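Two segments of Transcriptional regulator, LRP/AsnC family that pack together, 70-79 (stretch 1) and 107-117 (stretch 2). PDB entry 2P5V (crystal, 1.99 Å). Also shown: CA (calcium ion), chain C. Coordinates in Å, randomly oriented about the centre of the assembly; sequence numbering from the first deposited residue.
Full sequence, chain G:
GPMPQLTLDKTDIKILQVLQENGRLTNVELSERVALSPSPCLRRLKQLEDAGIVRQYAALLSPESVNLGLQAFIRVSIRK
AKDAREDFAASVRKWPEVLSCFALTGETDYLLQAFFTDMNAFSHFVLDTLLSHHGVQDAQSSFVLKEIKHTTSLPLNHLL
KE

Stretch 1 (70-79) LQAFIRVSIR
Stretch 2, residues 107-117: ETDYLLQAFFT

Two strands, 70-78 and 110-116, lie side by side in antiparallel register, their axes 4.6 Å apart at closest approach and their N-to-C directions 158° apart. The pairs run L70-F116, Q71-F115, A72-A114, F73-Q113, I74-L112, R75-L111 and V76-Y110, with CA-CA distances of 4.7 to 5.2 Å. Build both strands extended; over these seven pairs phi runs from -99° to -143° and psi from 112° to 160°.

The first rule is that every second pair closes a double backbone hydrogen bond. L70 N gives to F116 O (2.9 Å) and F116 N to L70 O (2.8 Å); A72 N gives to A114 O (2.8 Å) and A114 N to A72 O (2.9 Å). I74 N to L112 O is 2.7 Å, and L112 N to I74 O is 2.8 Å. The last ring is V76 N to Y110 O at 2.9 Å, nearly straight at 177°, and Y110 N to V76 O at 3.1 Å. Between these rings the CA atoms approach the same carbonyls, as in F73 CA to L112 O and Q113 CA to A72 O, both 3.3 Å.

Past Y110 the ladder gives way to a side chain. D109, with chi1 m and its CB pointing toward stretch 1, accepts from I78 N through OD2 at 2.9 Å. Its other oxygen, OD1, binds the calcium ion at 2.4 Å, and E107 O joins it at 2.2 Å; one further ligand comes from elsewhere in the structure. An aspartate suits this place because its two oxygens can serve a backbone amide and a metal at once. Water 1 extends the join: it donates to E107 O (2.9 Å), accepts from D109 N (3.1 Å) and lies 2.8 Å from S77 OG, S77 being chi1 m.

One sheet face carries L70, A72, I74 and V76 against F116, A114, L112 and Y110, all buried. I74 (m, t) sets CB 4.1 Å from L112 CB and reaches diagonally with CD1 to A114 CB, 4.3 Å away. V76, chi1 t, brings CG2 to 3.8 Å from L112 CD1, where L112 is m, p. The A72-A114 pair is small, and the F116 ring (chi1 m) brings CE2 within 4.4 Å of A72 CB. Beyond V76, I78 (t, p) points toward stretch 2 and lays CD1 3.6 Å from Y110 CE2; Y110 is m.

The other face alternates aromatic rings with long chains. Q113, extended at t, t, places CG over a face of the F73 ring, 4.0 Å from its centroid; Q71, also t, t, does likewise with CG over F115, at 4.1 Å. Both phenylalanines are m. Glutamine suits these partly exposed sites because its extended chain can lie across a ring, the amide staying close along with the methylenes: Q71 CD is 3.4 Å from F115 CZ, and Q113 OE1 is 3.4 Å from F73 CE1. R75 (m, t, t) runs its aliphatic part past L111 (t, p), CG to CD1 3.9 Å. Together the stretches bury 1039 Å².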

# COMPACT_ATOMS: atom_id res chain seq x y z
N LEU G 70 -20.20 -17.04 7.67
CA LEU G 70 -18.96 -16.32 7.35
C LEU G 70 -18.49 -16.66 5.93
O LEU G 70 -18.10 -17.79 5.67
CB LEU G 70 -17.85 -16.69 8.36
CG LEU G 70 -16.98 -15.62 9.02
CD1 LEU G 70 -15.54 -16.15 9.27
CD2 LEU G 70 -16.94 -14.32 8.23
N GLN G 71 -18.55 -15.69 5.03
CA GLN G 71 -18.02 -15.83 3.68
C GLN G 71 -16.77 -14.97 3.56
O GLN G 71 -16.83 -13.75 3.72
CB GLN G 71 -19.04 -15.40 2.64
CG GLN G 71 -18.50 -15.52 1.21
CD GLN G 71 -19.58 -15.36 0.16
OE1 GLN G 71 -20.67 -14.85 0.43
NE2 GLN G 71 -19.27 -15.78 -1.05
N ALA G 72 -15.64 -15.62 3.28
CA ALA G 72 -14.33 -14.97 3.23
C ALA G 72 -13.77 -14.91 1.82
O ALA G 72 -13.89 -15.87 1.05
CB ALA G 72 -13.35 -15.70 4.15
N PHE G 73 -13.18 -13.77 1.48
CA PHE G 73 -12.30 -13.66 0.33
C PHE G 73 -10.87 -13.59 0.85
O PHE G 73 -10.50 -12.65 1.54
CB PHE G 73 -12.64 -12.41 -0.47
CG PHE G 73 -13.90 -12.54 -1.26
CD1 PHE G 73 -13.87 -12.99 -2.57
CD2 PHE G 73 -15.13 -12.27 -0.68
CE1 PHE G 73 -15.04 -13.13 -3.30
CE2 PHE G 73 -16.30 -12.40 -1.40
CZ PHE G 73 -16.26 -12.83 -2.71
N ILE G 74 -10.08 -14.62 0.56
CA ILE G 74 -8.72 -14.72 1.10
C ILE G 74 -7.69 -14.45 0.01
O ILE G 74 -7.72 -15.07 -1.05
CB ILE G 74 -8.45 -16.10 1.73
CG1 ILE G 74 -9.57 -16.47 2.72
CG2 ILE G 74 -7.09 -16.11 2.43
CD1 ILE G 74 -9.56 -17.93 3.17
N ARG G 75 -6.81 -13.49 0.28
CA ARG G 75 -5.73 -13.13 -0.61
C ARG G 75 -4.44 -13.81 -0.15
O ARG G 75 -3.91 -13.48 0.91
CB ARG G 75 -5.54 -11.62 -0.62
CG ARG G 75 -6.74 -10.80 -1.07
CD ARG G 75 -6.32 -9.33 -1.12
NE ARG G 75 -7.39 -8.37 -1.33
CZ ARG G 75 -7.20 -7.04 -1.42
NH1 ARG G 75 -5.97 -6.52 -1.35
NH2 ARG G 75 -8.23 -6.21 -1.60
N VAL G 76 -3.95 -14.73 -0.98
CA VAL G 76 -2.78 -15.55 -0.64
C VAL G 76 -1.57 -15.17 -1.49
O VAL G 76 -1.67 -15.01 -2.72
CB VAL G 76 -3.08 -17.07 -0.80
CG1 VAL G 76 -1.86 -17.92 -0.40
CG2 VAL G 76 -4.29 -17.46 0.05
N SER G 77 -0.44 -15.03 -0.81
CA SER G 77 0.84 -14.80 -1.43
C SER G 77 1.56 -16.11 -1.38
O SER G 77 1.73 -16.72 -0.31
CB SER G 77 1.66 -13.74 -0.68
OG SER G 77 0.93 -12.54 -0.55
N ILE G 78 1.99 -16.54 -2.54
CA ILE G 78 2.66 -17.79 -2.70
C ILE G 78 4.14 -17.58 -2.36
O ILE G 78 4.68 -16.48 -2.52
CB ILE G 78 2.45 -18.32 -4.15
CG1 ILE G 78 2.46 -19.85 -4.19
CG2 ILE G 78 3.46 -17.69 -5.13
CD1 ILE G 78 1.31 -20.47 -3.45
N ARG G 79 4.79 -18.63 -1.87
CA ARG G 79 6.23 -18.58 -1.66
C ARG G 79 6.93 -18.88 -2.98
O ARG G 79 6.49 -19.73 -3.74
CB ARG G 79 6.65 -19.58 -0.59
CG ARG G 79 8.08 -20.10 -0.71
CD ARG G 79 8.37 -21.18 0.33
NE ARG G 79 8.64 -20.59 1.64
CZ ARG G 79 7.72 -20.22 2.52
NH1 ARG G 79 6.42 -20.38 2.28
NH2 ARG G 79 8.11 -19.68 3.67
N GLU G 107 -1.55 -7.77 -7.60
CA GLU G 107 -0.61 -8.03 -6.51
C GLU G 107 -0.94 -9.31 -5.73
O GLU G 107 -0.04 -10.01 -5.27
CB GLU G 107 -0.50 -6.82 -5.57
CG GLU G 107 -1.53 -6.71 -4.49
CD GLU G 107 -1.28 -5.50 -3.60
OE1 GLU G 107 -0.23 -5.47 -2.91
OE2 GLU G 107 -2.14 -4.59 -3.58
N THR G 108 -2.23 -9.60 -5.59
CA THR G 108 -2.67 -10.85 -4.98
C THR G 108 -2.37 -12.03 -5.93
O THR G 108 -2.89 -12.08 -7.04
CB THR G 108 -4.17 -10.79 -4.68
OG1 THR G 108 -4.42 -9.73 -3.75
CG2 THR G 108 -4.67 -12.11 -4.11
N ASP G 109 -1.53 -12.97 -5.47
CA ASP G 109 -1.16 -14.14 -6.29
C ASP G 109 -2.35 -15.08 -6.52
O ASP G 109 -2.59 -15.52 -7.65
CB ASP G 109 -0.03 -14.94 -5.63
CG ASP G 109 1.20 -14.09 -5.37
OD1 ASP G 109 1.25 -12.96 -5.89
OD2 ASP G 109 2.11 -14.54 -4.64
N TYR G 110 -3.04 -15.43 -5.43
CA TYR G 110 -4.23 -16.25 -5.48
C TYR G 110 -5.37 -15.62 -4.69
O TYR G 110 -5.16 -15.15 -3.56
CB TYR G 110 -3.95 -17.64 -4.93
CG TYR G 110 -2.96 -18.43 -5.74
CD1 TYR G 110 -3.39 -19.18 -6.83
CD2 TYR G 110 -1.61 -18.44 -5.43
CE1 TYR G 110 -2.50 -19.91 -7.59
CE2 TYR G 110 -0.72 -19.16 -6.17
CZ TYR G 110 -1.16 -19.90 -7.25
OH TYR G 110 -0.27 -20.63 -7.99
N LEU G 111 -6.56 -15.57 -5.28
CA LEU G 111 -7.76 -15.17 -4.56
C LEU G 111 -8.66 -16.36 -4.30
O LEU G 111 -9.08 -17.04 -5.24
CB LEU G 111 -8.53 -14.11 -5.31
CG LEU G 111 -9.73 -13.58 -4.50
CD1 LEU G 111 -9.28 -12.83 -3.19
CD2 LEU G 111 -10.58 -12.69 -5.40
N LEU G 112 -8.97 -16.59 -3.03
CA LEU G 112 -9.78 -17.71 -2.59
C LEU G 112 -11.11 -17.21 -2.04
O LEU G 112 -11.18 -16.16 -1.42
CB LEU G 112 -9.05 -18.50 -1.51
CG LEU G 112 -7.85 -19.37 -1.93
CD1 LEU G 112 -6.77 -18.55 -2.59
CD2 LEU G 112 -7.30 -20.09 -0.71
N GLN G 113 -12.17 -17.97 -2.29
CA GLN G 113 -13.49 -17.65 -1.75
C GLN G 113 -13.92 -18.87 -0.93
O GLN G 113 -13.90 -19.99 -1.42
CB GLN G 113 -14.47 -17.33 -2.90
CG GLN G 113 -15.75 -16.60 -2.47
CD GLN G 113 -16.66 -16.18 -3.64
OE1 GLN G 113 -16.20 -16.00 -4.78
NE2 GLN G 113 -17.94 -16.02 -3.36
N ALA G 114 -14.24 -18.64 0.35
CA ALA G 114 -14.43 -19.74 1.30
C ALA G 114 -15.56 -19.48 2.29
O ALA G 114 -15.88 -18.33 2.58
CB ALA G 114 -13.15 -20.03 2.07
N PHE G 115 -16.14 -20.55 2.81
CA PHE G 115 -17.27 -20.45 3.72
C PHE G 115 -17.00 -21.10 5.06
O PHE G 115 -16.41 -22.19 5.12
CB PHE G 115 -18.49 -21.09 3.09
CG PHE G 115 -19.30 -20.15 2.24
CD1 PHE G 115 -20.27 -19.35 2.82
CD2 PHE G 115 -19.10 -20.08 0.88
CE1 PHE G 115 -21.04 -18.49 2.04
CE2 PHE G 115 -19.86 -19.22 0.09
CZ PHE G 115 -20.84 -18.43 0.68
N PHE G 116 -17.44 -20.44 6.13
CA PHE G 116 -17.26 -20.94 7.50
C PHE G 116 -18.47 -20.61 8.31
O PHE G 116 -19.26 -19.74 7.93
CB PHE G 116 -16.01 -20.31 8.13
CG PHE G 116 -14.77 -20.54 7.34
CD1 PHE G 116 -13.95 -21.63 7.61
CD2 PHE G 116 -14.44 -19.71 6.29
CE1 PHE G 116 -12.81 -21.86 6.85
CE2 PHE G 116 -13.31 -19.93 5.53
CZ PHE G 116 -12.49 -21.01 5.81
N THR G 117 -18.64 -21.31 9.42
CA THR G 117 -19.75 -21.05 10.33
C THR G 117 -19.56 -19.72 11.04
O THR G 117 -20.50 -18.94 11.18
CB THR G 117 -19.90 -22.14 11.41
OG1 THR G 117 -18.69 -22.22 12.16
CG2 THR G 117 -20.22 -23.49 10.78
CA CA C . 2.05 -10.77 -5.50
O HOH W 1 -0.17 -11.78 -2.99
O HOH W 2 4.47 -13.65 -3.54